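Uroporphyrinogen III synthase (Thermus thermophilus, PDB 1WCW) probably catalyses the formation of uroporphyrinogen III, the cyclic tetrapyrrole precursor of the porphyrins. Local coordinates at residues A92-G98 with L110-G116; L123-L127 with A149-R153; D61-T67 with V133-Y139. All blocks are in the same frame, centred on the assembly; numbering follows the deposited sequence.

How the contacts relate
All three contacts lie in one half of the chain, built round the mixed sheet. Contacts 1 and 3 are strand pairings in that sheet, their centres about 9 Å apart, and they meet where strand 93-96 lies beside strand 62-65: A65 O takes the backbone N of R97 at 2.8 Å. Contact 2, whose centre is about 12 Å from that of contact 3 and 13 Å from that of contact 1, packs the turn 123-127 and helix 144-152 on the leucine-bearing face of the sheet, where L127 CD2 lies against L64 of contact 3 and L95 of contact 1. At the C-terminal strand ends R97 NH1 reaches Y139 OH at 2.8 Å, beside a bound glycerol that may mark a pocket.

Contact 1 of 3, residues A92-G98 with L110-G116; sequences AFRLARG and LPPHAVG
P111 O is gripped by two nitrogens of a single arginine: R94 NH1 at 2.8 Å and R94 NE at 3.0 Å reach the same oxygen side-on. The grip sits where strand 93-96, helix 99-107 and strand 114-115 make a beta-alpha-beta crossover, with the short last strand at the edge of the mixed sheet. NH1 lies in the carbonyl plane of P111, whereas NE comes from above it, 58° out, and also makes a weak bond to L110 O. The R94 chain runs straight through chi2 and bends at chi3, which brings the guanidinium edge to P111 O. NH2 bonds to L89 O, at the end of helix 86-91, which probably limits rotation of the group.

H113 NE2 sits above one face of that guanidinium, toward its rim and 3.6 Å from R94 NH2, with the ring plane tilted against the group. Against F93 the imidazole plane is nearly parallel (6°), but the rings are slid so far that they barely overlap. With CG anti to the backbone N (chi1 -176°), F93 brings CE1 to H113 CB.

Beyond the side chains the parallel pairing takes over: H113 N to R94 O, A96 N to A114 O, then G116 N to A96 O. L95 and A114 share one face of the sheet; A96 turns to the other, where helix 99-107 covers it through A101 and A102. On the first face the methyls close tightly, L95 CD2 standing 3.5 Å from A114 CB.

Contact 2 of 3, residues L123-L127 with A149-R153; sequences LLPLL and ALAER
The 3-10 turn at 124-126 faces the last turn of helix 144-152, with the CA atoms of L127 and L150 7.2 Å apart, and the two pieces of chain meet through side chains and carbonyl oxygens. The contact thus joins the turn after helix 120-123 to the C-terminal end of a helix that lies against the leucine face of the mixed sheet. R153, just past the helix, carries the polar half. Its guanidinium lies with L124 O and L127 O at its edge, near its plane: NH2 donates to L124 O at 2.8 Å, NE to L127 O at 2.7 Å. Both donors stand above the carbonyl planes they serve, 36° out in each case. A bend at chi2 (-63°) folds the arginine back toward the turn, laying CG against L127 CB on the way.

L127 leads the apolar half. Its leucine fork divides between two helix residues, CD1 resting on A149 CB at 3.5 Å and CD2 meeting L150 CD2 at 3.9 Å, the two side chains crossing at about a right angle. L124 CD2 reaches the same A149 methyl, which L124 and L127 therefore share. L127 also leans on L64 and L95 of the sheet.

L124 O already accepts L127 N within the turn, and R153 NH2 comes to it from the opposite face of its plane. One positive group would thus tie the carbonyls at the start of the turn and just past it to the C-terminal end of helix 144-152, and the two bonds probably limit rotation of the guanidinium.

Contact 3 of 3, residues D61-T67 with V133-Y139; sequences DLFLATT and VAALQLY
L64 and L136 lie side by side and point the same way, L64 CD2 against L136 CD1 at 3.8 Å, on strands 62-65 and 132-137, parallel neighbours within the mixed sheet. L62 and A134 continue that face. On the other, F63 and A135 pair: the phenyl turns its edge to the methyl, CD1 to A135 CB 3.8 Å, an approach set by a CG anti to the backbone N (chi1 178°). Backbone bonds run between the two strands, L64 N to A135 O at 2.8 Å and Q137 N to L64 O almost straight.

Both ends are closed by side chains. D61 OD2 uses its anti lone pair to take V133 N at 2.9 Å, while V133 O accepts D61 N and L62 N. At the far end T66 OG1 donates to Q137 O at 2.7 Å from above the carbonyl plane, and also meets the edge of the Y139 ring. T67 CG2 rests on Y139 CD2 at 3.6 Å; T67 OG1 caps G70 N of helix 68-80 and bonds to Y163 OH.

Strand 62-65 runs between 93-96 and 132-137, with helix 99-107 against F63 and A65, and helix 144-152 against L64, A134 and L136.

Contact 1 of 3, residues A92-G98 with L110-G116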
loop_
_atom_site.group_PDB
_atom_site.type_symbol
_atom_site.label_atom_id
_atom_site.label_comp_id
_atom_site.label_asym_id
_atom_site.label_seq_id
_atom_site.Cartn_x
_atom_site.Cartn_y
_atom_site.Cartn_z
ATOM N N ALA A 92 -18.280 -7.142 16.066
ATOM C CA ALA A 92 -18.154 -5.861 15.453
ATOM C C ALA A 92 -18.655 -5.841 13.977
ATOM O O ALA A 92 -18.680 -6.878 13.313
ATOM C CB ALA A 92 -16.653 -5.478 15.473
ATOM N N PHE A 93 -18.994 -4.632 13.535
ATOM C CA PHE A 93 -19.304 -4.398 12.122
ATOM C C PHE A 93 -17.888 -4.322 11.498
ATOM O O PHE A 93 -17.067 -3.494 11.926
ATOM C CB PHE A 93 -20.054 -3.089 11.931
ATOM C CG PHE A 93 -20.492 -2.829 10.544
ATOM C CD1 PHE A 93 -21.564 -3.549 9.989
ATOM C CD2 PHE A 93 -19.856 -1.897 9.781
ATOM C CE1 PHE A 93 -21.971 -3.290 8.647
ATOM C CE2 PHE A 93 -20.265 -1.663 8.429
ATOM C CZ PHE A 93 -21.353 -2.389 7.883
ATOM N N ARG A 94 -17.635 -5.139 10.506
ATOM C CA ARG A 94 -16.295 -5.244 9.942
ATOM C C ARG A 94 -16.211 -4.691 8.567
ATOM O O ARG A 94 -16.976 -5.108 7.669
ATOM C CB ARG A 94 -15.885 -6.702 9.951
ATOM C CG ARG A 94 -15.815 -7.338 11.342
ATOM C CD ARG A 94 -15.384 -8.823 11.275
ATOM N NE ARG A 94 -16.287 -9.673 10.528
ATOM C CZ ARG A 94 -17.431 -10.157 11.019
ATOM N NH1 ARG A 94 -18.168 -10.937 10.204
ATOM N NH2 ARG A 94 -17.827 -9.870 12.265
ATOM N N LEU A 95 -15.282 -3.771 8.346
ATOM C CA LEU A 95 -15.017 -3.202 7.041
ATOM C C LEU A 95 -13.638 -3.508 6.540
ATOM O O LEU A 95 -12.668 -3.514 7.348
ATOM C CB LEU A 95 -15.122 -1.705 7.081
ATOM C CG LEU A 95 -16.503 -1.147 7.326
ATOM C CD1 LEU A 95 -16.433 0.336 7.511
ATOM C CD2 LEU A 95 -17.474 -1.505 6.142
ATOM N N ALA A 96 -13.482 -3.790 5.265
ATOM C CA ALA A 96 -12.121 -3.976 4.698
ATOM C C ALA A 96 -11.957 -2.923 3.636
ATOM O O ALA A 96 -12.838 -2.676 2.819
ATOM C CB ALA A 96 -12.016 -5.332 4.136
ATOM N N ARG A 97 -10.813 -2.251 3.639
ATOM C CA ARG A 97 -10.572 -1.212 2.649
ATOM C C ARG A 97 -10.543 -1.793 1.236
ATOM O O ARG A 97 -11.016 -1.123 0.314
ATOM C CB ARG A 97 -9.239 -0.507 2.945
ATOM C CG ARG A 97 -8.953 0.651 1.995
ATOM C CD ARG A 97 -7.601 1.323 2.321
ATOM N NE ARG A 97 -6.469 0.427 2.225
ATOM C CZ ARG A 97 -5.193 0.798 2.396
ATOM N NH1 ARG A 97 -4.900 2.053 2.638
ATOM N NH2 ARG A 97 -4.273 -0.145 2.373
ATOM N N GLY A 98 -10.046 -3.006 1.065
ATOM C CA GLY A 98 -9.930 -3.587 -0.272
ATOM C C GLY A 98 -9.891 -5.091 -0.190
ATOM O O GLY A 98 -10.014 -5.667 0.890
ATOM N N LEU A 110 -13.920 -14.360 9.698
ATOM C CA LEU A 110 -14.504 -13.062 10.146
ATOM C C LEU A 110 -14.721 -12.241 8.875
ATOM O O LEU A 110 -14.218 -11.109 8.745
ATOM C CB LEU A 110 -13.513 -12.337 11.077
ATOM C CG LEU A 110 -13.233 -13.041 12.424
ATOM C CD1 LEU A 110 -11.994 -12.462 13.059
ATOM C CD2 LEU A 110 -14.429 -12.870 13.364
ATOM N N PRO A 111 -15.485 -12.771 7.911
ATOM C CA PRO A 111 -15.668 -12.028 6.662
ATOM C C PRO A 111 -16.200 -10.615 6.866
ATOM O O PRO A 111 -17.042 -10.363 7.728
ATOM C CB PRO A 111 -16.623 -12.929 5.826
ATOM C CG PRO A 111 -17.426 -13.662 6.913
ATOM C CD PRO A 111 -16.425 -13.922 8.025
ATOM N N PRO A 112 -15.732 -9.691 6.055
ATOM C CA PRO A 112 -16.208 -8.318 6.206
ATOM C C PRO A 112 -17.651 -8.141 5.805
ATOM O O PRO A 112 -18.154 -8.828 4.924
ATOM C CB PRO A 112 -15.269 -7.512 5.287
ATOM C CG PRO A 112 -14.912 -8.512 4.204
ATOM C CD PRO A 112 -14.782 -9.853 4.912
ATOM N N HIS A 113 -18.304 -7.174 6.429
ATOM C CA HIS A 113 -19.667 -6.808 6.041
ATOM C C HIS A 113 -19.663 -5.941 4.829
ATOM O O HIS A 113 -20.684 -5.925 4.116
ATOM C CB HIS A 113 -20.371 -6.118 7.207
ATOM C CG HIS A 113 -20.448 -6.970 8.427
ATOM N ND1 HIS A 113 -21.306 -8.047 8.645
ATOM C CD2 HIS A 113 -19.700 -6.856 9.553
ATOM C CE1 HIS A 113 -21.095 -8.533 9.869
ATOM N NE2 HIS A 113 -20.110 -7.820 10.426
ATOM N N ALA A 114 -18.626 -5.154 4.561
ATOM C CA ALA A 114 -18.541 -4.365 3.359
ATOM C C ALA A 114 -17.052 -4.185 3.067
ATOM O O ALA A 114 -16.197 -4.277 3.948
ATOM C CB ALA A 114 -19.233 -3.057 3.517
ATOM N N VAL A 115 -16.774 -3.956 1.791
ATOM C CA VAL A 115 -15.412 -3.877 1.250
ATOM C C VAL A 115 -15.346 -2.748 0.269
ATOM O O VAL A 115 -16.239 -2.580 -0.611
ATOM C CB VAL A 115 -15.029 -5.176 0.486
ATOM C CG1 VAL A 115 -13.597 -5.131 0.046
ATOM C CG2 VAL A 115 -15.274 -6.362 1.371
ATOM N N GLY A 116 -14.291 -1.953 0.391
ATOM C CA GLY A 116 -14.066 -0.808 -0.481
ATOM C C GLY A 116 -13.311 -1.245 -1.716
ATOM O O GLY A 116 -13.270 -2.440 -2.078
#

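Contact 2 of 3, residues L123-L127 with A149-R153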
loop_
_atom_site.group_PDB
_atom_site.type_symbol
_atom_site.label_atom_id
_atom_site.label_comp_id
_atom_site.label_asym_id
_atom_site.label_seq_id
_atom_site.Cartn_x
_atom_site.Cartn_y
_atom_site.Cartn_z
ATOM N N LEU A 123 -14.392 3.983 1.189
ATOM C CA LEU A 123 -15.031 3.550 2.439
ATOM C C LEU A 123 -16.057 4.554 2.954
ATOM O O LEU A 123 -16.894 4.180 3.815
ATOM C CB LEU A 123 -14.004 3.330 3.545
ATOM C CG LEU A 123 -13.137 2.100 3.297
ATOM C CD1 LEU A 123 -12.055 2.050 4.343
ATOM C CD2 LEU A 123 -13.935 0.763 3.311
ATOM N N LEU A 124 -16.016 5.817 2.508
ATOM C CA LEU A 124 -17.015 6.772 3.043
ATOM C C LEU A 124 -18.495 6.292 3.094
ATOM O O LEU A 124 -19.156 6.413 4.141
ATOM C CB LEU A 124 -16.876 8.089 2.308
ATOM C CG LEU A 124 -15.486 8.691 2.454
ATOM C CD1 LEU A 124 -15.419 9.911 1.487
ATOM C CD2 LEU A 124 -15.139 9.074 3.901
ATOM N N PRO A 125 -19.067 5.764 1.988
ATOM C CA PRO A 125 -20.479 5.295 2.025
ATOM C C PRO A 125 -20.707 4.059 2.820
ATOM O O PRO A 125 -21.862 3.651 3.110
ATOM C CB PRO A 125 -20.824 5.123 0.554
ATOM C CG PRO A 125 -19.491 4.712 -0.075
ATOM C CD PRO A 125 -18.485 5.634 0.622
ATOM N N LEU A 126 -19.611 3.426 3.235
ATOM C CA LEU A 126 -19.677 2.204 4.011
ATOM C C LEU A 126 -19.426 2.501 5.475
ATOM O O LEU A 126 -19.445 1.521 6.259
ATOM C CB LEU A 126 -18.609 1.215 3.477
ATOM C CG LEU A 126 -18.599 0.990 1.978
ATOM C CD1 LEU A 126 -17.493 -0.084 1.657
ATOM C CD2 LEU A 126 -19.946 0.441 1.452
ATOM N N LEU A 127 -19.115 3.759 5.865
ATOM C CA LEU A 127 -18.835 4.060 7.261
ATOM C C LEU A 127 -20.140 4.484 7.849
ATOM O O LEU A 127 -20.642 5.592 7.550
ATOM C CB LEU A 127 -17.830 5.216 7.458
ATOM C CG LEU A 127 -16.394 5.051 6.996
ATOM C CD1 LEU A 127 -15.634 6.358 7.256
ATOM C CD2 LEU A 127 -15.768 3.885 7.676
ATOM N N ALA A 149 -13.101 10.916 9.202
ATOM C CA ALA A 149 -14.465 10.435 8.924
ATOM C C ALA A 149 -15.008 9.547 10.066
ATOM O O ALA A 149 -16.183 9.664 10.438
ATOM C CB ALA A 149 -14.484 9.681 7.644
ATOM N N LEU A 150 -14.193 8.677 10.686
ATOM C CA LEU A 150 -14.688 7.846 11.768
ATOM C C LEU A 150 -15.157 8.740 12.900
ATOM O O LEU A 150 -16.209 8.454 13.513
ATOM C CB LEU A 150 -13.600 6.902 12.269
ATOM C CG LEU A 150 -13.363 5.738 11.311
ATOM C CD1 LEU A 150 -12.075 5.074 11.733
ATOM C CD2 LEU A 150 -14.559 4.784 11.291
ATOM N N ALA A 151 -14.408 9.806 13.190
ATOM C CA ALA A 151 -14.825 10.711 14.280
ATOM C C ALA A 151 -16.108 11.435 13.908
ATOM O O ALA A 151 -17.027 11.549 14.753
ATOM C CB ALA A 151 -13.692 11.728 14.571
ATOM N N GLU A 152 -16.219 11.879 12.659
ATOM C CA GLU A 152 -17.449 12.557 12.201
ATOM C C GLU A 152 -18.654 11.624 12.306
ATOM O O GLU A 152 -19.791 12.060 12.595
ATOM C CB GLU A 152 -17.288 13.067 10.764
ATOM C CG GLU A 152 -16.400 14.282 10.629
ATOM C CD GLU A 152 -16.275 14.740 9.167
ATOM O OE1 GLU A 152 -15.853 13.935 8.288
ATOM O OE2 GLU A 152 -16.602 15.916 8.888
ATOM N N ARG A 153 -18.434 10.340 12.067
ATOM C CA ARG A 153 -19.503 9.355 12.154
ATOM C C ARG A 153 -19.892 8.980 13.581
ATOM O O ARG A 153 -20.794 8.161 13.772
ATOM C CB ARG A 153 -19.073 8.080 11.395
ATOM C CG ARG A 153 -18.980 8.211 9.912
ATOM C CD ARG A 153 -20.303 8.523 9.230
ATOM N NE ARG A 153 -20.136 8.222 7.815
ATOM C CZ ARG A 153 -19.582 9.068 6.960
ATOM N NH1 ARG A 153 -19.191 10.263 7.383
ATOM N NH2 ARG A 153 -19.289 8.688 5.729
#

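Contact 3 of 3, residues D61-T67 with V133-Y139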
loop_
_atom_site.group_PDB
_atom_site.type_symbol
_atom_site.label_atom_id
_atom_site.label_comp_id
_atom_site.label_asym_id
_atom_site.label_seq_id
_atom_site.Cartn_x
_atom_site.Cartn_y
_atom_site.Cartn_z
ATOM N N ASP A 61 -17.275 -1.441 18.351
ATOM C CA ASP A 61 -18.475 -1.434 17.518
ATOM C C ASP A 61 -18.177 -1.614 16.068
ATOM O O ASP A 61 -18.973 -2.187 15.335
ATOM C CB ASP A 61 -19.180 -0.116 17.797
ATOM C CG ASP A 61 -19.572 -0.039 19.228
ATOM O OD1 ASP A 61 -20.510 -0.771 19.587
ATOM O OD2 ASP A 61 -18.861 0.652 20.010
ATOM N N LEU A 62 -17.000 -1.158 15.666
ATOM C CA LEU A 62 -16.603 -1.235 14.277
ATOM C C LEU A 62 -15.119 -1.572 14.228
ATOM O O LEU A 62 -14.325 -1.115 15.058
ATOM C CB LEU A 62 -16.873 0.112 13.597
ATOM C CG LEU A 62 -16.660 0.244 12.098
ATOM C CD1 LEU A 62 -17.640 1.320 11.571
ATOM C CD2 LEU A 62 -15.275 0.574 11.806
ATOM N N PHE A 63 -14.768 -2.386 13.251
ATOM C CA PHE A 63 -13.381 -2.739 12.986
ATOM C C PHE A 63 -13.113 -2.474 11.518
ATOM O O PHE A 63 -13.771 -2.987 10.635
ATOM C CB PHE A 63 -13.125 -4.233 13.302
ATOM C CG PHE A 63 -11.692 -4.669 13.002
ATOM C CD1 PHE A 63 -10.625 -4.238 13.805
ATOM C CD2 PHE A 63 -11.406 -5.439 11.893
ATOM C CE1 PHE A 63 -9.271 -4.583 13.457
ATOM C CE2 PHE A 63 -10.093 -5.781 11.567
ATOM C CZ PHE A 63 -9.047 -5.358 12.319
ATOM N N LEU A 64 -12.106 -1.667 11.242
ATOM C CA LEU A 64 -11.725 -1.308 9.901
ATOM C C LEU A 64 -10.307 -1.836 9.583
ATOM O O LEU A 64 -9.288 -1.361 10.200
ATOM C CB LEU A 64 -11.813 0.205 9.718
ATOM C CG LEU A 64 -11.887 0.754 8.271
ATOM C CD1 LEU A 64 -12.291 2.214 8.393
ATOM C CD2 LEU A 64 -10.586 0.613 7.493
ATOM N N ALA A 65 -10.242 -2.799 8.686
ATOM C CA ALA A 65 -8.976 -3.377 8.252
ATOM C C ALA A 65 -8.513 -2.709 6.968
ATOM O O ALA A 65 -9.301 -2.641 6.023
ATOM C CB ALA A 65 -9.170 -4.889 7.964
ATOM N N THR A 66 -7.231 -2.349 6.915
ATOM C CA THR A 66 -6.691 -1.748 5.728
ATOM C C THR A 66 -5.812 -2.677 4.961
ATOM O O THR A 66 -5.754 -2.534 3.716
ATOM C CB THR A 66 -5.911 -0.456 6.044
ATOM O OG1 THR A 66 -4.842 -0.730 6.981
ATOM C CG2 THR A 66 -6.828 0.620 6.626
ATOM N N THR A 67 -5.148 -3.649 5.586
ATOM C CA THR A 67 -4.295 -4.556 4.862
ATOM C C THR A 67 -4.437 -5.996 5.343
ATOM O O THR A 67 -4.825 -6.278 6.519
ATOM C CB THR A 67 -2.820 -4.161 4.951
ATOM O OG1 THR A 67 -2.354 -4.286 6.313
ATOM C CG2 THR A 67 -2.605 -2.716 4.513
ATOM N N VAL A 133 -16.914 2.751 19.740
ATOM C CA VAL A 133 -15.487 2.664 19.392
ATOM C C VAL A 133 -15.250 1.991 18.053
ATOM O O VAL A 133 -15.886 0.966 17.792
ATOM C CB VAL A 133 -14.746 1.870 20.466
ATOM C CG1 VAL A 133 -13.279 1.792 20.095
ATOM C CG2 VAL A 133 -14.955 2.555 21.799
ATOM N N ALA A 134 -14.404 2.617 17.276
ATOM C CA ALA A 134 -13.997 2.078 15.964
ATOM C C ALA A 134 -12.507 1.772 16.032
ATOM O O ALA A 134 -11.665 2.663 16.175
ATOM C CB ALA A 134 -14.267 3.094 14.828
ATOM N N ALA A 135 -12.171 0.515 15.844
ATOM C CA ALA A 135 -10.782 0.069 15.824
ATOM C C ALA A 135 -10.305 0.178 14.390
ATOM O O ALA A 135 -10.994 -0.292 13.459
ATOM C CB ALA A 135 -10.712 -1.369 16.262
ATOM N N LEU A 136 -9.183 0.833 14.175
ATOM C CA LEU A 136 -8.654 1.063 12.843
ATOM C C LEU A 136 -7.272 0.435 12.764
ATOM O O LEU A 136 -6.347 0.856 13.505
ATOM C CB LEU A 136 -8.606 2.589 12.599
ATOM C CG LEU A 136 -7.882 3.012 11.344
ATOM C CD1 LEU A 136 -8.529 2.500 10.097
ATOM C CD2 LEU A 136 -7.894 4.490 11.310
ATOM N N GLN A 137 -7.080 -0.515 11.887
ATOM C CA GLN A 137 -5.767 -1.121 11.715
ATOM C C GLN A 137 -4.987 -0.305 10.688
ATOM O O GLN A 137 -5.453 -0.091 9.556
ATOM C CB GLN A 137 -5.956 -2.538 11.205
ATOM C CG GLN A 137 -4.644 -3.271 10.840
ATOM C CD GLN A 137 -4.348 -3.198 9.340
ATOM O OE1 GLN A 137 -3.228 -2.818 8.922
ATOM N NE2 GLN A 137 -5.280 -3.566 8.567
ATOM N N LEU A 138 -3.799 0.165 11.083
ATOM C CA LEU A 138 -2.886 1.010 10.298
ATOM C C LEU A 138 -1.612 0.243 9.972
ATOM O O LEU A 138 -1.372 -0.894 10.421
ATOM C CB LEU A 138 -2.549 2.176 11.186
ATOM C CG LEU A 138 -3.746 3.013 11.624
ATOM C CD1 LEU A 138 -3.331 3.993 12.747
ATOM C CD2 LEU A 138 -4.313 3.760 10.393
ATOM N N TYR A 139 -0.811 0.875 9.126
ATOM C CA TYR A 139 0.427 0.290 8.646
ATOM C C TYR A 139 1.571 1.313 8.602
ATOM O O TYR A 139 2.510 1.146 7.841
ATOM C CB TYR A 139 0.234 -0.350 7.306
ATOM C CG TYR A 139 -0.451 0.529 6.321
ATOM C CD1 TYR A 139 0.258 1.444 5.516
ATOM C CD2 TYR A 139 -1.855 0.456 6.149
ATOM C CE1 TYR A 139 -0.403 2.269 4.538
ATOM C CE2 TYR A 139 -2.509 1.237 5.228
ATOM C CZ TYR A 139 -1.774 2.148 4.414
ATOM O OH TYR A 139 -2.373 2.888 3.466
#